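Local coordinates for actin-binding protein (Saccharomyces cerevisiae, PDB 1HQZ) that binds actin filaments but not monomers and, as a full-length protein whose N-terminal cofilin-homology domain is described here, recruits the Arp2/3 complex to filament sides, at residues Q57-T62 with I82-C87. Sequence-based numbering, arbitrary orientation.
Sequences QLFDET and IIIGWC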
loop_
_atom_site.group_PDB
_atom_site.type_symbol
_atom_site.label_atom_id
_atom_site.label_comp_id
_atom_site.label_asym_id
_atom_site.label_seq_id
_atom_site.Cartn_x
_atom_site.Cartn_y
_atom_site.Cartn_z
ATOM N N GLN A 57 3.547 2.553 -10.397
ATOM C CA GLN A 57 4.908 2.654 -10.907
ATOM C C GLN A 57 5.909 3.187 -9.893
ATOM O O GLN A 57 7.051 3.477 -10.242
ATOM C CB GLN A 57 4.930 3.591 -12.097
ATOM C CG GLN A 57 4.077 3.161 -13.256
ATOM C CD GLN A 57 4.248 4.113 -14.402
ATOM O OE1 GLN A 57 3.663 5.199 -14.422
ATOM N NE2 GLN A 57 5.084 3.732 -15.354
ATOM N N LEU A 58 5.508 3.318 -8.640
ATOM C CA LEU A 58 6.425 3.905 -7.677
ATOM C C LEU A 58 7.003 2.987 -6.628
ATOM O O LEU A 58 7.554 3.467 -5.639
ATOM C CB LEU A 58 5.756 5.103 -6.991
ATOM C CG LEU A 58 5.190 6.241 -7.844
ATOM C CD1 LEU A 58 5.676 7.570 -7.273
ATOM C CD2 LEU A 58 5.655 6.145 -9.276
ATOM N N PHE A 59 6.891 1.678 -6.830
ATOM C CA PHE A 59 7.446 0.736 -5.865
ATOM C C PHE A 59 8.917 0.439 -6.173
ATOM O O PHE A 59 9.325 0.407 -7.340
ATOM C CB PHE A 59 6.636 -0.566 -5.841
ATOM C CG PHE A 59 5.263 -0.416 -5.231
ATOM C CD1 PHE A 59 4.158 -0.127 -6.029
ATOM C CD2 PHE A 59 5.083 -0.539 -3.847
ATOM C CE1 PHE A 59 2.873 0.039 -5.460
ATOM C CE2 PHE A 59 3.826 -0.376 -3.271
ATOM C CZ PHE A 59 2.708 -0.085 -4.086
ATOM N N ASP A 60 9.701 0.228 -5.115
ATOM C CA ASP A 60 11.140 -0.040 -5.229
ATOM C C ASP A 60 11.434 -1.541 -5.271
ATOM O O ASP A 60 11.174 -2.251 -4.304
ATOM C CB ASP A 60 11.864 0.586 -4.033
ATOM C CG ASP A 60 13.358 0.744 -4.264
ATOM O OD1 ASP A 60 13.993 -0.192 -4.793
ATOM O OD2 ASP A 60 13.896 1.811 -3.901
ATOM N N GLU A 61 11.999 -2.015 -6.380
ATOM C CA GLU A 61 12.313 -3.433 -6.549
ATOM C C GLU A 61 13.357 -4.009 -5.594
ATOM O O GLU A 61 13.640 -5.203 -5.640
ATOM C CB GLU A 61 12.755 -3.713 -7.986
ATOM C CG GLU A 61 13.980 -2.930 -8.420
ATOM C CD GLU A 61 14.419 -3.275 -9.834
ATOM O OE1 GLU A 61 13.594 -3.143 -10.770
ATOM O OE2 GLU A 61 15.591 -3.679 -10.009
ATOM N N THR A 62 13.926 -3.180 -4.727
ATOM C CA THR A 62 14.923 -3.679 -3.781
ATOM C C THR A 62 14.438 -3.628 -2.337
ATOM O O THR A 62 15.183 -3.953 -1.418
ATOM C CB THR A 62 16.255 -2.872 -3.870
ATOM O OG1 THR A 62 16.019 -1.503 -3.508
ATOM C CG2 THR A 62 16.832 -2.942 -5.288
ATOM N N ILE A 82 -7.537 0.033 -1.646
ATOM C CA ILE A 82 -6.734 -1.135 -1.963
ATOM C C ILE A 82 -5.396 -1.011 -1.231
ATOM O O ILE A 82 -4.852 0.084 -1.083
ATOM C CB ILE A 82 -6.500 -1.274 -3.495
ATOM C CG1 ILE A 82 -5.572 -2.462 -3.769
ATOM C CG2 ILE A 82 -5.920 0.016 -4.067
ATOM C CD1 ILE A 82 -5.407 -2.824 -5.250
ATOM N N ILE A 83 -4.901 -2.123 -0.706
ATOM C CA ILE A 83 -3.612 -2.092 -0.054
ATOM C C ILE A 83 -2.755 -3.076 -0.821
ATOM O O ILE A 83 -3.239 -4.119 -1.273
ATOM C CB ILE A 83 -3.675 -2.500 1.423
ATOM C CG1 ILE A 83 -4.255 -3.905 1.565
ATOM C CG2 ILE A 83 -4.504 -1.495 2.185
ATOM C CD1 ILE A 83 -4.105 -4.473 2.969
ATOM N N ILE A 84 -1.489 -2.727 -0.989
ATOM C CA ILE A 84 -0.577 -3.578 -1.726
ATOM C C ILE A 84 0.637 -3.972 -0.903
ATOM O O ILE A 84 1.313 -3.125 -0.336
ATOM C CB ILE A 84 -0.119 -2.874 -3.032
ATOM C CG1 ILE A 84 -1.307 -2.800 -3.996
ATOM C CG2 ILE A 84 1.057 -3.614 -3.662
ATOM C CD1 ILE A 84 -1.044 -2.011 -5.236
ATOM N N GLY A 85 0.877 -5.276 -0.825
ATOM C CA GLY A 85 2.027 -5.791 -0.118
ATOM C C GLY A 85 3.057 -6.078 -1.197
ATOM O O GLY A 85 2.952 -7.049 -1.941
ATOM N N TRP A 86 4.049 -5.207 -1.283
ATOM C CA TRP A 86 5.108 -5.310 -2.275
ATOM C C TRP A 86 6.313 -6.046 -1.675
ATOM O O TRP A 86 6.959 -5.553 -0.746
ATOM C CB TRP A 86 5.463 -3.888 -2.725
ATOM C CG TRP A 86 6.631 -3.772 -3.627
ATOM C CD1 TRP A 86 7.906 -3.440 -3.271
ATOM C CD2 TRP A 86 6.646 -3.966 -5.043
ATOM N NE1 TRP A 86 8.710 -3.407 -4.376
ATOM C CE2 TRP A 86 7.969 -3.729 -5.479
ATOM C CE3 TRP A 86 5.672 -4.317 -5.989
ATOM C CZ2 TRP A 86 8.350 -3.832 -6.822
ATOM C CZ3 TRP A 86 6.048 -4.419 -7.329
ATOM C CH2 TRP A 86 7.381 -4.176 -7.731
ATOM N N CYS A 87 6.597 -7.235 -2.203
ATOM C CA CYS A 87 7.700 -8.061 -1.709
ATOM C C CYS A 87 8.547 -8.554 -2.876
ATOM O O CYS A 87 8.438 -9.713 -3.269
ATOM C CB CYS A 87 7.130 -9.263 -0.939
ATOM S SG CYS A 87 8.342 -10.309 -0.091
#
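The carbonyl oxygen of Asp60 takes the indole N-H of Trp86, with Asp60 O 2.7 Å from Trp86 NE1 and an N-H...O angle of 161°. This bond ties the loop between helix 52-56 and strand 65-71 to the end of strand 80-86 in the mixed sheet of the ADF-homology (cofilin-like) fold. The oxygen lies close to the indole plane, whereas NE1 stands well above the carbonyl plane.

Beside this polar link, Phe59 CB sits over the indole face, 3.6 Å from the centroid of the five-membered ring, as a CH-pi contact. The phenyl ring then continues as an offset stack: its centroid is 5.0 Å from that of the Trp86 five-membered ring, and the planes differ by 27°. Trp86 CG is anti to the backbone N (chi1 173°), and the indole that starts there offers its N-H edge to Asp60 and one face to Phe59. An alanine in place of Trp86 would probably leave Asp60 O without this donor and open a gap beneath Phe59 CB.

The phenyl ring also meets Phe55, and Leu126 touches Phe59, Ile84 and Trp86, so the contact joins a larger apolar cluster. Within the loop itself, Asp60 OD1 accepts Thr62 N at 3.0 Å, forming an Asx turn, and also bonds Thr62 OG1; both approach from the same face of the carboxylate. At the far end of the phenyl ring, Phe59 CZ rests 3.9 Å from Ile84 CG2.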